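Local coordinates for protein sensor histidine kinase CusS (Escherichia coli, PDB 5KU5) that senses copper and silver ions in the periplasm through its sensor domain and, as a histidine kinase, activates the response regulator CusR by phosphorylation, at residues 6-17 with 132-143. Sequence-based numbering, arbitrary orientation.
Sequences FAEQDINDLKEI and IALSIDFHLHYI. With AG (silver ion), chain F.
With CG beside the backbone N in both residues (chi1 -64° in Asp-10, -63° in His-139), the carboxylate and the imidazole are aimed at each other from opposing helices. His-139 NE2 donates to the syn side of Asp-10 OD1 at 2.7 Å, the N-H...O angle being 154°. A water bridges the same OD1 to the carbonyl O of Ser-135, and OD2 forms a salt bridge with Arg-112. Held in this way, the carboxylate probably helps to set the rotation of the imidazole and leaves ND1 of His-139 to bind the silver ion at 2.5 Å; His-5 of the second subunit supplies another ligand, so the site lies at the dimer interface. The Phe-6 ring spreads beneath the ion, which lies over the ring centre, 3.1 Å above its plane, an approach consistent with a cation-pi contribution. On that same face ND1 of His-139 lies nearer the rim, while Tyr-142 CD2 meets the ring edge, 3.6 Å from Phe-6 CZ. Farther along, Leu-14 CD2 fits between Ile-132 CG2 (3.6 Å) and Leu-134 CB (3.7 Å). Helix 2-25 lies across the antiparallel sheet of this PDC-type sensor domain, over strand 125-135 and its neighbours 49-54 and 111-122, its 6-17 part running nearly antiparallel to residues 137-143 of the domain's last helix.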
loop_
_atom_site.group_PDB
_atom_site.type_symbol
_atom_site.label_atom_id
_atom_site.label_comp_id
_atom_site.label_asym_id
_atom_site.label_seq_id
_atom_site.Cartn_x
_atom_site.Cartn_y
_atom_site.Cartn_z
ATOM N N PHE A 6 2.618 13.707 7.486
ATOM C CA PHE A 6 3.230 12.933 6.397
ATOM C C PHE A 6 4.144 11.825 6.929
ATOM O O PHE A 6 4.151 10.719 6.388
ATOM C CB PHE A 6 4.044 13.832 5.449
ATOM C CG PHE A 6 3.229 14.810 4.622
ATOM C CD1 PHE A 6 1.848 14.662 4.413
ATOM C CD2 PHE A 6 3.878 15.869 3.989
ATOM C CE1 PHE A 6 1.147 15.575 3.632
ATOM C CE2 PHE A 6 3.178 16.777 3.207
ATOM C CZ PHE A 6 1.813 16.629 3.026
ATOM N N ALA A 7 4.907 12.125 7.980
ATOM C CA ALA A 7 5.773 11.124 8.614
ATOM C C ALA A 7 4.962 9.971 9.187
ATOM O O ALA A 7 5.318 8.808 8.987
ATOM C CB ALA A 7 6.635 11.755 9.701
ATOM N N GLU A 8 3.872 10.297 9.882
ATOM C CA GLU A 8 3.001 9.279 10.488
ATOM C C GLU A 8 2.292 8.410 9.442
ATOM O O GLU A 8 2.156 7.198 9.644
ATOM C CB GLU A 8 1.980 9.920 11.440
ATOM C CG GLU A 8 2.583 10.479 12.727
ATOM C CD GLU A 8 3.136 9.406 13.660
ATOM O OE1 GLU A 8 2.515 8.328 13.795
ATOM O OE2 GLU A 8 4.199 9.643 14.271
ATOM N N GLN A 9 1.849 9.021 8.339
ATOM C CA GLN A 9 1.351 8.266 7.174
ATOM C C GLN A 9 2.367 7.210 6.728
ATOM O O GLN A 9 2.026 6.039 6.571
ATOM C CB GLN A 9 1.052 9.189 5.980
ATOM C CG GLN A 9 -0.251 9.964 6.048
ATOM C CD GLN A 9 -0.504 10.757 4.771
ATOM O OE1 GLN A 9 0.368 11.500 4.310
ATOM N NE2 GLN A 9 -1.691 10.598 4.188
ATOM N N ASP A 10 3.613 7.645 6.544
ATOM C CA ASP A 10 4.707 6.767 6.106
ATOM C C ASP A 10 5.043 5.693 7.131
ATOM O O ASP A 10 5.198 4.526 6.776
ATOM C CB ASP A 10 5.968 7.583 5.795
ATOM C CG ASP A 10 5.778 8.533 4.629
ATOM O OD1 ASP A 10 4.712 8.478 3.978
ATOM O OD2 ASP A 10 6.687 9.343 4.358
ATOM N N ILE A 11 5.156 6.094 8.396
ATOM C CA ILE A 11 5.443 5.158 9.496
ATOM C C ILE A 11 4.404 4.028 9.560
ATOM O O ILE A 11 4.764 2.866 9.760
ATOM C CB ILE A 11 5.566 5.908 10.845
ATOM C CG1 ILE A 11 6.896 6.679 10.878
ATOM C CG2 ILE A 11 5.489 4.955 12.037
ATOM C CD1 ILE A 11 6.946 7.803 11.890
ATOM N N ASN A 12 3.133 4.375 9.369
ATOM C CA ASN A 12 2.053 3.389 9.321
ATOM C C ASN A 12 2.200 2.398 8.158
ATOM O O ASN A 12 2.023 1.192 8.344
ATOM C CB ASN A 12 0.696 4.098 9.253
ATOM C CG ASN A 12 -0.474 3.132 9.269
ATOM O OD1 ASN A 12 -1.308 3.137 8.362
ATOM N ND2 ASN A 12 -0.537 2.288 10.296
ATOM N N ASP A 13 2.515 2.910 6.967
ATOM C CA ASP A 13 2.802 2.056 5.802
ATOM C C ASP A 13 4.013 1.155 6.057
ATOM O O ASP A 13 3.973 -0.039 5.759
ATOM C CB ASP A 13 3.044 2.894 4.536
ATOM C CG ASP A 13 1.788 3.613 4.042
ATOM O OD1 ASP A 13 0.683 3.365 4.576
ATOM O OD2 ASP A 13 1.909 4.432 3.102
ATOM N N LEU A 14 5.080 1.728 6.613
ATOM C CA LEU A 14 6.280 0.955 6.957
ATOM C C LEU A 14 6.015 -0.118 8.020
ATOM O O LEU A 14 6.593 -1.200 7.955
ATOM C CB LEU A 14 7.415 1.875 7.410
ATOM C CG LEU A 14 8.023 2.760 6.317
ATOM C CD1 LEU A 14 8.867 3.861 6.939
ATOM C CD2 LEU A 14 8.848 1.944 5.326
ATOM N N LYS A 15 5.138 0.178 8.982
ATOM C CA LYS A 15 4.750 -0.812 9.992
ATOM C C LYS A 15 4.108 -2.045 9.344
ATOM O O LYS A 15 4.479 -3.174 9.661
ATOM C CB LYS A 15 3.797 -0.198 11.023
ATOM C CG LYS A 15 3.482 -1.119 12.196
ATOM C CD LYS A 15 2.502 -0.485 13.165
ATOM C CE LYS A 15 2.098 -1.482 14.235
ATOM N NZ LYS A 15 1.152 -0.882 15.212
ATOM N N GLU A 16 3.167 -1.818 8.428
ATOM C CA GLU A 16 2.475 -2.916 7.744
ATOM C C GLU A 16 3.393 -3.698 6.805
ATOM O O GLU A 16 3.309 -4.927 6.752
ATOM C CB GLU A 16 1.250 -2.403 6.991
ATOM C CG GLU A 16 0.154 -1.903 7.922
ATOM C CD GLU A 16 -1.052 -1.347 7.189
ATOM O OE1 GLU A 16 -1.158 -1.521 5.955
ATOM O OE2 GLU A 16 -1.909 -0.733 7.856
ATOM N N ILE A 17 4.267 -2.995 6.083
ATOM C CA ILE A 17 5.278 -3.650 5.240
ATOM C C ILE A 17 6.224 -4.482 6.103
ATOM O O ILE A 17 6.559 -5.607 5.745
ATOM C CB ILE A 17 6.088 -2.638 4.391
ATOM C CG1 ILE A 17 5.190 -1.988 3.329
ATOM C CG2 ILE A 17 7.279 -3.314 3.704
ATOM C CD1 ILE A 17 5.683 -0.637 2.859
ATOM N N ILE A 132 14.039 -1.353 4.892
ATOM C CA ILE A 132 12.841 -1.008 4.117
ATOM C C ILE A 132 12.866 0.491 3.836
ATOM O O ILE A 132 12.995 1.274 4.768
ATOM C CB ILE A 132 11.538 -1.320 4.896
ATOM C CG1 ILE A 132 11.545 -2.759 5.437
ATOM C CG2 ILE A 132 10.316 -1.093 4.005
ATOM C CD1 ILE A 132 10.465 -3.038 6.463
ATOM N N ALA A 133 12.721 0.876 2.566
ATOM C CA ALA A 133 12.689 2.280 2.151
ATOM C C ALA A 133 11.388 2.588 1.405
ATOM O O ALA A 133 11.087 1.945 0.404
ATOM C CB ALA A 133 13.889 2.590 1.271
ATOM N N LEU A 134 10.634 3.573 1.897
ATOM C CA LEU A 134 9.375 4.020 1.283
ATOM C C LEU A 134 9.573 5.382 0.624
ATOM O O LEU A 134 10.170 6.279 1.220
ATOM C CB LEU A 134 8.268 4.122 2.342
ATOM C CG LEU A 134 6.901 4.670 1.904
ATOM C CD1 LEU A 134 6.240 3.726 0.915
ATOM C CD2 LEU A 134 5.995 4.896 3.104
ATOM N N SER A 135 9.052 5.538 -0.593
ATOM C CA SER A 135 9.194 6.784 -1.350
ATOM C C SER A 135 8.454 7.948 -0.693
ATOM O O SER A 135 7.282 7.821 -0.340
ATOM C CB SER A 135 8.682 6.620 -2.782
ATOM O OG SER A 135 8.660 7.871 -3.451
ATOM N N ILE A 136 9.147 9.076 -0.553
ATOM C CA ILE A 136 8.566 10.297 0.017
ATOM C C ILE A 136 8.562 11.465 -0.975
ATOM O O ILE A 136 8.331 12.606 -0.582
ATOM C CB ILE A 136 9.279 10.701 1.335
ATOM C CG1 ILE A 136 10.728 11.151 1.098
ATOM C CG2 ILE A 136 9.254 9.538 2.312
ATOM C CD1 ILE A 136 11.396 11.734 2.328
ATOM N N ASP A 137 8.792 11.185 -2.255
ATOM C CA ASP A 137 8.925 12.246 -3.262
ATOM C C ASP A 137 7.651 13.069 -3.408
ATOM O O ASP A 137 7.718 14.290 -3.550
ATOM C CB ASP A 137 9.327 11.674 -4.621
ATOM C CG ASP A 137 10.685 11.009 -4.587
ATOM O OD1 ASP A 137 10.794 9.913 -3.999
ATOM O OD2 ASP A 137 11.642 11.571 -5.151
ATOM N N PHE A 138 6.499 12.405 -3.350
ATOM C CA PHE A 138 5.212 13.100 -3.423
ATOM C C PHE A 138 5.007 14.052 -2.237
ATOM O O PHE A 138 4.437 15.125 -2.419
ATOM C CB PHE A 138 4.048 12.103 -3.551
ATOM C CG PHE A 138 2.781 12.708 -4.095
ATOM C CD1 PHE A 138 2.776 13.384 -5.317
ATOM C CD2 PHE A 138 1.579 12.587 -3.400
ATOM C CE1 PHE A 138 1.608 13.941 -5.821
ATOM C CE2 PHE A 138 0.408 13.136 -3.902
ATOM C CZ PHE A 138 0.421 13.815 -5.112
ATOM N N HIS A 139 5.491 13.681 -1.046
ATOM C CA HIS A 139 5.502 14.595 0.120
ATOM C C HIS A 139 6.319 15.853 -0.170
ATOM O O HIS A 139 5.857 16.969 0.070
ATOM C CB HIS A 139 6.081 13.938 1.390
ATOM C CG HIS A 139 5.303 12.761 1.891
ATOM N ND1 HIS A 139 3.985 12.849 2.263
ATOM C CD2 HIS A 139 5.669 11.476 2.116
ATOM C CE1 HIS A 139 3.561 11.671 2.682
ATOM N NE2 HIS A 139 4.564 10.820 2.600
ATOM N N LEU A 140 7.531 15.654 -0.689
ATOM C CA LEU A 140 8.468 16.744 -0.961
ATOM C C LEU A 140 8.012 17.642 -2.114
ATOM O O LEU A 140 8.211 18.855 -2.059
ATOM C CB LEU A 140 9.873 16.191 -1.250
ATOM C CG LEU A 140 10.538 15.355 -0.147
ATOM C CD1 LEU A 140 11.891 14.840 -0.613
ATOM C CD2 LEU A 140 10.682 16.143 1.149
ATOM N N HIS A 141 7.407 17.052 -3.148
ATOM C CA HIS A 141 6.812 17.833 -4.242
ATOM C C HIS A 141 5.748 18.805 -3.734
ATOM O O HIS A 141 5.687 19.946 -4.189
ATOM C CB HIS A 141 6.194 16.928 -5.316
ATOM C CG HIS A 141 7.199 16.139 -6.099
ATOM N ND1 HIS A 141 6.931 14.881 -6.596
ATOM C CD2 HIS A 141 8.475 16.422 -6.457
ATOM C CE1 HIS A 141 7.993 14.427 -7.236
ATOM N NE2 HIS A 141 8.945 15.341 -7.164
ATOM N N TYR A 142 4.921 18.351 -2.793
ATOM C CA TYR A 142 3.892 19.201 -2.186
ATOM C C TYR A 142 4.496 20.364 -1.396
ATOM O O TYR A 142 4.077 21.509 -1.576
ATOM C CB TYR A 142 2.957 18.376 -1.294
ATOM C CG TYR A 142 1.921 19.193 -0.542
ATOM C CD1 TYR A 142 0.782 19.681 -1.188
ATOM C CD2 TYR A 142 2.078 19.476 0.817
ATOM C CE1 TYR A 142 -0.167 20.428 -0.503
ATOM C CE2 TYR A 142 1.134 20.224 1.510
ATOM C CZ TYR A 142 0.012 20.697 0.846
ATOM O OH TYR A 142 -0.923 21.440 1.529
ATOM N N ILE A 143 5.478 20.068 -0.544
ATOM C CA ILE A 143 6.105 21.087 0.314
ATOM C C ILE A 143 6.871 22.112 -0.523
ATOM O O ILE A 143 6.705 23.317 -0.327
ATOM C CB ILE A 143 7.045 20.457 1.381
ATOM C CG1 ILE A 143 6.256 19.561 2.354
ATOM C CG2 ILE A 143 7.818 21.529 2.151
ATOM C CD1 ILE A 143 5.158 20.256 3.139
HETATM AG AG AG F . 2.206 14.033 1.041
HETATM O O HOH W 1 5.029 8.423 1.244
#